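Abietadiene synthase, chloroplastic (Abies grandis, PDB 3S9V) belongs to the terpene synthase family, a largely helical plant chloroplast enzyme that combines a terpene synthase N-terminal domain with a metal-binding domain. Local coordinates at residues N370-I382 against A726-K738. Residues are numbered along the deposited sequence; the frame is centred on the assembly and turned at random.
Sequences NRCSHVSFPGETI and ALEELNREFVNNK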
ATOM      1  N   ASN A 370      -2.048  -6.619   6.059  1.00 19.97           N
ATOM      2  CA  ASN A 370      -3.336  -5.954   6.281  1.00 21.72           C
ATOM      3  C   ASN A 370      -3.811  -5.207   5.033  1.00 19.72           C
ATOM      4  O   ASN A 370      -4.983  -5.283   4.661  1.00 19.39           O
ATOM      5  CB  ASN A 370      -3.254  -4.987   7.474  1.00 19.43           C
ATOM      6  CG  ASN A 370      -4.546  -4.206   7.685  1.00 22.21           C
ATOM      7  OD1 ASN A 370      -4.774  -3.176   7.057  1.00 23.02           O
ATOM      8  ND2 ASN A 370      -5.403  -4.709   8.564  1.00 22.05           N
ATOM      9  N   ARG A 371      -2.901  -4.486   4.391  1.00 18.41           N
ATOM     10  CA  ARG A 371      -3.237  -3.760   3.171  1.00 22.60           C
ATOM     11  C   ARG A 371      -3.740  -4.758   2.126  1.00 22.13           C
ATOM     12  O   ARG A 371      -4.732  -4.513   1.439  1.00 23.53           O
ATOM     13  CB  ARG A 371      -2.005  -3.018   2.633  1.00 17.29           C
ATOM     14  CG  ARG A 371      -1.521  -1.885   3.532  1.00 20.84           C
ATOM     15  CD  ARG A 371      -0.147  -1.400   3.103  1.00 25.81           C
ATOM     16  NE  ARG A 371      -0.197  -0.729   1.810  1.00 23.99           N
ATOM     17  CZ  ARG A 371       0.829  -0.627   0.974  1.00 19.61           C
ATOM     18  NH1 ARG A 371       2.009  -1.156   1.280  1.00 18.09           N
ATOM     19  NH2 ARG A 371       0.666   0.000  -0.181  1.00 31.08           N
ATOM     20  N   CYS A 372      -3.054  -5.890   2.029  1.00 22.90           N
ATOM     21  CA  CYS A 372      -3.418  -6.935   1.083  1.00 23.57           C
ATOM     22  C   CYS A 372      -4.793  -7.560   1.367  1.00 23.50           C
ATOM     23  O   CYS A 372      -5.585  -7.775   0.451  1.00 23.72           O
ATOM     24  CB  CYS A 372      -2.330  -8.025   1.085  1.00 20.32           C
ATOM     25  SG  CYS A 372      -2.725  -9.523   0.133  1.00 23.22           S
ATOM     26  N   SER A 373      -5.089  -7.829   2.633  1.00 21.29           N
ATOM     27  CA  SER A 373      -6.358  -8.469   2.999  1.00 22.75           C
ATOM     28  C   SER A 373      -7.623  -7.716   2.613  1.00 23.19           C
ATOM     29  O   SER A 373      -8.702  -8.312   2.544  1.00 22.82           O
ATOM     30  CB  SER A 373      -6.400  -8.751   4.504  1.00 19.22           C
ATOM     31  OG  SER A 373      -6.530  -7.544   5.242  1.00 25.49           O
ATOM     32  N   HIS A 374      -7.507  -6.414   2.375  1.00 21.37           N
ATOM     33  CA  HIS A 374      -8.678  -5.624   2.010  1.00 20.04           C
ATOM     34  C   HIS A 374      -9.052  -5.745   0.535  1.00 22.32           C
ATOM     35  O   HIS A 374     -10.197  -5.503   0.167  1.00 24.24           O
ATOM     36  CB  HIS A 374      -8.461  -4.149   2.361  1.00 16.26           C
ATOM     37  CG  HIS A 374      -8.580  -3.853   3.824  1.00 26.03           C
ATOM     38  ND1 HIS A 374      -9.796  -3.703   4.456  1.00 24.53           N
ATOM     39  CD2 HIS A 374      -7.637  -3.739   4.791  1.00 21.97           C
ATOM     40  CE1 HIS A 374      -9.599  -3.513   5.748  1.00 18.90           C
ATOM     41  NE2 HIS A 374      -8.298  -3.531   5.978  1.00 22.84           N
ATOM     42  N   VAL A 375      -8.094  -6.120  -0.309  1.00 22.04           N
ATOM     43  CA  VAL A 375      -8.373  -6.239  -1.737  1.00 19.82           C
ATOM     44  C   VAL A 375      -8.769  -7.676  -2.030  1.00 21.59           C
ATOM     45  O   VAL A 375      -8.092  -8.398  -2.761  1.00 23.76           O
ATOM     46  CB  VAL A 375      -7.139  -5.829  -2.577  1.00 18.64           C
ATOM     47  CG1 VAL A 375      -7.525  -5.686  -4.030  1.00 22.75           C
ATOM     48  CG2 VAL A 375      -6.574  -4.512  -2.056  1.00 18.01           C
ATOM     49  N   SER A 376      -9.895  -8.073  -1.451  1.00 18.08           N
ATOM     50  CA  SER A 376     -10.397  -9.421  -1.583  1.00 21.69           C
ATOM     51  C   SER A 376     -11.624  -9.547  -2.468  1.00 25.09           C
ATOM     52  O   SER A 376     -12.344  -8.571  -2.718  1.00 19.00           O
ATOM     53  CB  SER A 376     -10.750  -9.956  -0.203  1.00 25.99           C
ATOM     54  OG  SER A 376     -11.743  -9.126   0.380  1.00 29.17           O
ATOM     55  N   PHE A 377     -11.855 -10.781  -2.910  1.00 22.31           N
ATOM     56  CA  PHE A 377     -12.984 -11.128  -3.750  1.00 25.53           C
ATOM     57  C   PHE A 377     -13.936 -11.963  -2.912  1.00 28.62           C
ATOM     58  O   PHE A 377     -13.549 -12.511  -1.880  1.00 27.90           O
ATOM     59  CB  PHE A 377     -12.522 -11.945  -4.959  1.00 23.45           C
ATOM     60  CG  PHE A 377     -11.565 -11.219  -5.849  1.00 19.22           C
ATOM     61  CD1 PHE A 377     -11.481  -9.831  -5.819  1.00 15.65           C
ATOM     62  CD2 PHE A 377     -10.764 -11.921  -6.744  1.00 22.56           C
ATOM     63  CE1 PHE A 377     -10.611  -9.150  -6.666  1.00 16.77           C
ATOM     64  CE2 PHE A 377      -9.893 -11.248  -7.597  1.00 24.07           C
ATOM     65  CZ  PHE A 377      -9.818  -9.857  -7.555  1.00 17.52           C
ATOM     66  N   PRO A 378     -15.198 -12.071  -3.343  1.00 29.05           N
ATOM     67  CA  PRO A 378     -16.151 -12.864  -2.569  1.00 28.40           C
ATOM     68  C   PRO A 378     -15.685 -14.301  -2.418  1.00 27.94           C
ATOM     69  O   PRO A 378     -15.151 -14.890  -3.360  1.00 26.32           O
ATOM     70  CB  PRO A 378     -17.441 -12.747  -3.382  1.00 32.86           C
ATOM     71  CG  PRO A 378     -16.947 -12.511  -4.788  1.00 34.00           C
ATOM     72  CD  PRO A 378     -15.812 -11.550  -4.577  1.00 29.13           C
ATOM     73  N   GLY A 379     -15.873 -14.848  -1.223  1.00 25.64           N
ATOM     74  CA  GLY A 379     -15.484 -16.222  -0.965  1.00 25.98           C
ATOM     75  C   GLY A 379     -14.037 -16.472  -0.578  1.00 25.43           C
ATOM     76  O   GLY A 379     -13.644 -17.619  -0.404  1.00 26.63           O
ATOM     77  N   GLU A 380     -13.229 -15.428  -0.449  1.00 22.56           N
ATOM     78  CA  GLU A 380     -11.840 -15.639  -0.067  1.00 22.81           C
ATOM     79  C   GLU A 380     -11.707 -15.556   1.450  1.00 23.29           C
ATOM     80  O   GLU A 380     -11.242 -14.553   2.001  1.00 23.33           O
ATOM     81  CB  GLU A 380     -10.938 -14.617  -0.756  1.00 14.44           C
ATOM     82  CG  GLU A 380     -11.042 -14.690  -2.274  1.00 32.86           C
ATOM     83  CD  GLU A 380      -9.962 -13.905  -2.999  1.00 30.78           C
ATOM     84  OE1 GLU A 380      -9.718 -12.738  -2.635  1.00 24.94           O
ATOM     85  OE2 GLU A 380      -9.366 -14.460  -3.946  1.00 39.72           O
ATOM     86  N   THR A 381     -12.134 -16.627   2.113  1.00 24.58           N
ATOM     87  CA  THR A 381     -12.097 -16.726   3.572  1.00 26.39           C
ATOM     88  C   THR A 381     -10.729 -16.385   4.176  1.00 26.72           C
ATOM     89  O   THR A 381     -10.649 -15.730   5.213  1.00 31.78           O
ATOM     90  CB  THR A 381     -12.501 -18.146   4.027  1.00 25.06           C
ATOM     91  OG1 THR A 381     -13.847 -18.409   3.618  1.00 29.04           O
ATOM     92  CG2 THR A 381     -12.403 -18.281   5.533  1.00 20.30           C
ATOM     93  N   ILE A 382      -9.656 -16.825   3.529  1.00 24.04           N
ATOM     94  CA  ILE A 382      -8.311 -16.562   4.033  1.00 25.60           C
ATOM     95  C   ILE A 382      -8.026 -15.061   4.179  1.00 25.83           C
ATOM     96  O   ILE A 382      -7.385 -14.648   5.135  1.00 24.89           O
ATOM     97  CB  ILE A 382      -7.235 -17.193   3.111  1.00 26.39           C
ATOM     98  CG1 ILE A 382      -5.863 -17.128   3.781  1.00 31.86           C
ATOM     99  CG2 ILE A 382      -7.194 -16.471   1.777  1.00 21.26           C
ATOM    100  CD1 ILE A 382      -5.746 -18.010   5.003  1.00 35.40           C
ATOM    101  N   ALA A 726     -21.082  -6.496  -0.967  1.00 24.87           N
ATOM    102  CA  ALA A 726     -21.197  -5.717  -2.195  1.00 22.95           C
ATOM    103  C   ALA A 726     -19.869  -5.055  -2.539  1.00 24.44           C
ATOM    104  O   ALA A 726     -19.498  -4.963  -3.713  1.00 25.59           O
ATOM    105  CB  ALA A 726     -22.278  -4.656  -2.040  1.00 17.33           C
ATOM    106  N   LEU A 727     -19.156  -4.584  -1.517  1.00 23.32           N
ATOM    107  CA  LEU A 727     -17.864  -3.936  -1.735  1.00 26.52           C
ATOM    108  C   LEU A 727     -16.855  -4.978  -2.197  1.00 27.75           C
ATOM    109  O   LEU A 727     -15.952  -4.695  -2.994  1.00 27.53           O
ATOM    110  CB  LEU A 727     -17.365  -3.269  -0.445  1.00 22.69           C
ATOM    111  CG  LEU A 727     -17.933  -1.894  -0.088  1.00 29.77           C
ATOM    112  CD1 LEU A 727     -17.545  -1.522   1.339  1.00 22.62           C
ATOM    113  CD2 LEU A 727     -17.414  -0.863  -1.084  1.00 20.18           C
ATOM    114  N   GLU A 728     -17.020  -6.190  -1.687  1.00 28.04           N
ATOM    115  CA  GLU A 728     -16.135  -7.288  -2.039  1.00 30.20           C
ATOM    116  C   GLU A 728     -16.386  -7.654  -3.501  1.00 27.22           C
ATOM    117  O   GLU A 728     -15.448  -7.888  -4.261  1.00 27.43           O
ATOM    118  CB  GLU A 728     -16.416  -8.470  -1.116  1.00 37.40           C
ATOM    119  CG  GLU A 728     -15.292  -9.471  -1.000  1.00 50.33           C
ATOM    120  CD  GLU A 728     -15.337 -10.229   0.316  1.00 57.43           C
ATOM    121  OE1 GLU A 728     -16.408 -10.780   0.656  1.00 58.26           O
ATOM    122  OE2 GLU A 728     -14.298 -10.275   1.011  1.00 61.56           O
ATOM    123  N   GLU A 729     -17.654  -7.685  -3.897  1.00 23.41           N
ATOM    124  CA  GLU A 729     -18.000  -7.995  -5.274  1.00 21.52           C
ATOM    125  C   GLU A 729     -17.517  -6.854  -6.172  1.00 22.04           C
ATOM    126  O   GLU A 729     -17.076  -7.079  -7.305  1.00 22.99           O
ATOM    127  CB  GLU A 729     -19.520  -8.191  -5.434  1.00 18.45           C
ATOM    128  CG  GLU A 729     -19.907  -8.545  -6.876  1.00 38.02           C
ATOM    129  CD  GLU A 729     -21.350  -9.015  -7.058  1.00 47.38           C
ATOM    130  OE1 GLU A 729     -21.771  -9.151  -8.232  1.00 44.84           O
ATOM    131  OE2 GLU A 729     -22.056  -9.256  -6.050  1.00 49.27           O
ATOM    132  N   LEU A 730     -17.590  -5.629  -5.656  1.00 22.38           N
ATOM    133  CA  LEU A 730     -17.147  -4.453  -6.409  1.00 21.51           C
ATOM    134  C   LEU A 730     -15.637  -4.523  -6.668  1.00 23.33           C
ATOM    135  O   LEU A 730     -15.163  -4.069  -7.712  1.00 26.07           O
ATOM    136  CB  LEU A 730     -17.496  -3.170  -5.644  1.00 19.94           C
ATOM    137  CG  LEU A 730     -17.233  -1.859  -6.379  1.00 18.29           C
ATOM    138  CD1 LEU A 730     -18.041  -1.838  -7.677  1.00 23.80           C
ATOM    139  CD2 LEU A 730     -17.614  -0.688  -5.497  1.00 19.32           C
ATOM    140  N   ASN A 731     -14.877  -5.089  -5.728  1.00 19.30           N
ATOM    141  CA  ASN A 731     -13.439  -5.221  -5.936  1.00 20.63           C
ATOM    142  C   ASN A 731     -13.193  -6.101  -7.153  1.00 22.42           C
ATOM    143  O   ASN A 731     -12.416  -5.751  -8.042  1.00 21.63           O
ATOM    144  CB  ASN A 731     -12.739  -5.896  -4.749  1.00 23.75           C
ATOM    145  CG  ASN A 731     -12.507  -4.966  -3.589  1.00 29.42           C
ATOM    146  OD1 ASN A 731     -12.291  -3.763  -3.768  1.00 28.02           O
ATOM    147  ND2 ASN A 731     -12.517  -5.524  -2.381  1.00 25.70           N
ATOM    148  N   ARG A 732     -13.858  -7.253  -7.184  1.00 20.31           N
ATOM    149  CA  ARG A 732     -13.661  -8.179  -8.283  1.00 22.20           C
ATOM    150  C   ARG A 732     -13.998  -7.535  -9.608  1.00 21.99           C
ATOM    151  O   ARG A 732     -13.315  -7.771 -10.598  1.00 20.55           O
ATOM    152  CB  ARG A 732     -14.493  -9.453  -8.097  1.00 25.04           C
ATOM    153  CG  ARG A 732     -14.110 -10.565  -9.079  1.00 27.49           C
ATOM    154  CD  ARG A 732     -14.821 -11.869  -8.758  1.00 32.07           C
ATOM    155  NE  ARG A 732     -16.269 -11.694  -8.687  1.00 36.83           N
ATOM    156  CZ  ARG A 732     -17.119 -12.629  -8.273  1.00 39.00           C
ATOM    157  NH1 ARG A 732     -18.420 -12.374  -8.242  1.00 34.00           N
ATOM    158  NH2 ARG A 732     -16.672 -13.816  -7.890  1.00 43.25           N
ATOM    159  N   GLU A 733     -15.051  -6.723  -9.632  1.00 23.94           N
ATOM    160  CA  GLU A 733     -15.431  -6.051 -10.871  1.00 25.85           C
ATOM    161  C   GLU A 733     -14.335  -5.068 -11.273  1.00 26.24           C
ATOM    162  O   GLU A 733     -13.866  -5.080 -12.410  1.00 27.99           O
ATOM    163  CB  GLU A 733     -16.753  -5.300 -10.702  1.00 22.68           C
ATOM    164  CG  GLU A 733     -17.934  -6.169 -10.333  1.00 34.12           C
ATOM    165  CD  GLU A 733     -18.277  -7.174 -11.404  1.00 47.57           C
ATOM    166  OE1 GLU A 733     -18.502  -6.756 -12.561  1.00 51.36           O
ATOM    167  OE2 GLU A 733     -18.326  -8.381 -11.087  1.00 56.86           O
ATOM    168  N   PHE A 734     -13.927  -4.228 -10.325  1.00 25.05           N
ATOM    169  CA  PHE A 734     -12.895  -3.230 -10.557  1.00 22.27           C
ATOM    170  C   PHE A 734     -11.616  -3.857 -11.081  1.00 25.13           C
ATOM    171  O   PHE A 734     -10.943  -3.300 -11.947  1.00 24.52           O
ATOM    172  CB  PHE A 734     -12.596  -2.480  -9.257  1.00 22.38           C
ATOM    173  CG  PHE A 734     -11.429  -1.527  -9.355  1.00 26.06           C
ATOM    174  CD1 PHE A 734     -11.503  -0.388 -10.154  1.00 21.81           C
ATOM    175  CD2 PHE A 734     -10.260  -1.765  -8.637  1.00 26.66           C
ATOM    176  CE1 PHE A 734     -10.428   0.505 -10.238  1.00 17.20           C
ATOM    177  CE2 PHE A 734      -9.177  -0.879  -8.712  1.00 27.04           C
ATOM    178  CZ  PHE A 734      -9.260   0.256  -9.512  1.00 22.83           C
ATOM    179  N   VAL A 735     -11.279  -5.023 -10.550  1.00 27.96           N
ATOM    180  CA  VAL A 735     -10.059  -5.698 -10.954  1.00 26.22           C
ATOM    181  C   VAL A 735     -10.166  -6.573 -12.192  1.00 25.27           C
ATOM    182  O   VAL A 735      -9.328  -6.481 -13.079  1.00 28.36           O
ATOM    183  CB  VAL A 735      -9.493  -6.566  -9.800  1.00 24.18           C
ATOM    184  CG1 VAL A 735      -8.337  -7.409 -10.299  1.00 14.71           C
ATOM    185  CG2 VAL A 735      -9.019  -5.675  -8.662  1.00 23.65           C
ATOM    186  N   ASN A 736     -11.189  -7.414 -12.268  1.00 26.75           N
ATOM    187  CA  ASN A 736     -11.304  -8.328 -13.403  1.00 31.60           C
ATOM    188  C   ASN A 736     -12.006  -7.884 -14.686  1.00 35.78           C
ATOM    189  O   ASN A 736     -11.741  -8.446 -15.757  1.00 37.74           O
ATOM    190  CB  ASN A 736     -11.902  -9.658 -12.931  1.00 26.16           C
ATOM    191  CG  ASN A 736     -11.006 -10.372 -11.923  1.00 31.79           C
ATOM    192  OD1 ASN A 736      -9.807 -10.100 -11.837  1.00 30.73           O
ATOM    193  ND2 ASN A 736     -11.584 -11.297 -11.166  1.00 31.63           N
ATOM    194  N   ASN A 737     -12.885  -6.892 -14.608  1.00 35.58           N
ATOM    195  CA  ASN A 737     -13.581  -6.450 -15.815  1.00 38.18           C
ATOM    196  C   ASN A 737     -12.637  -5.797 -16.819  1.00 39.51           C
ATOM    197  O   ASN A 737     -11.829  -4.936 -16.462  1.00 39.97           O
ATOM    198  CB  ASN A 737     -14.725  -5.485 -15.466  1.00 39.93           C
ATOM    199  CG  ASN A 737     -15.825  -6.149 -14.648  1.00 33.28           C
ATOM    200  OD1 ASN A 737     -15.895  -7.373 -14.552  1.00 39.36           O
ATOM    201  ND2 ASN A 737     -16.697  -5.337 -14.064  1.00 38.12           N
ATOM    202  N   LYS A 738     -12.742  -6.217 -18.076  1.00 41.52           N
ATOM    203  CA  LYS A 738     -11.905  -5.683 -19.147  1.00 43.18           C
ATOM    204  C   LYS A 738     -12.506  -4.376 -19.643  1.00 42.32           C
ATOM    205  O   LYS A 738     -13.198  -4.339 -20.655  1.00 42.30           O
ATOM    206  CB  LYS A 738     -11.814  -6.698 -20.288  1.00 47.64           C
ATOM    207  CG  LYS A 738     -11.240  -8.036 -19.847  1.00 56.91           C
ATOM    208  CD  LYS A 738     -11.265  -9.071 -20.961  1.00 68.03           C
ATOM    209  CE  LYS A 738     -10.752 -10.418 -20.459  1.00 71.33           C
ATOM    210  NZ  LYS A 738     -10.783 -11.460 -21.516  1.00 72.22           N
TER
HETATM  211  O   HOH W   1     -14.369 -14.452  -6.519  1.00 31.37           O
HETATM  212  O   HOH W   2     -16.962 -13.857   0.914  1.00 34.77           O
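The loop around 375-380, with its type II turn from Phe377 to Glu380, meets one side of helix 712-736, the CA atoms of Phe377 and Glu728 coming within 5.3 Å. Asn731 holds the loop backbone by one bond, its ND2 donating to Ser376 O at 3.1 Å, in the carbonyl plane and on a lone pair, with an N-H...O angle of 153°. Trp425 NE1 and His426 NE2 hydrogen-bond to OD1 of the same amide, consistent with a fixed amide rotation. One turn back, Glu728 CG lies 3.4 Å from Phe377 C, and OE2 takes the hydroxyl of Ser376 (OG to OE2 2.9 Å) on its anti lone pair; OE1 reaches Gly379 N through a water. The contact thus joins the link between helices 363-373 and 381-397, in the terpene synthase N-terminal domain, to a helix some 340 residues later, in a fold of helices and connecting loops.

Arg732 serves two rings. Its CG sits over one face of Phe377, 4.2 Å from the centroid and 10° off the normal, a CH-pi contact, while Val735 CG1 meets CZ of that ring at the edge. The bend at chi3 (54°) swings the guanidinium round to Pro378, whose CG lies over one face, 3.4 Å from Arg732 NH2; a water accepts from NH2 and donates to Pro378 O. Within the loop, Glu380 OE1 accepts the N-H of Phe377 and forms a salt bridge with Arg331.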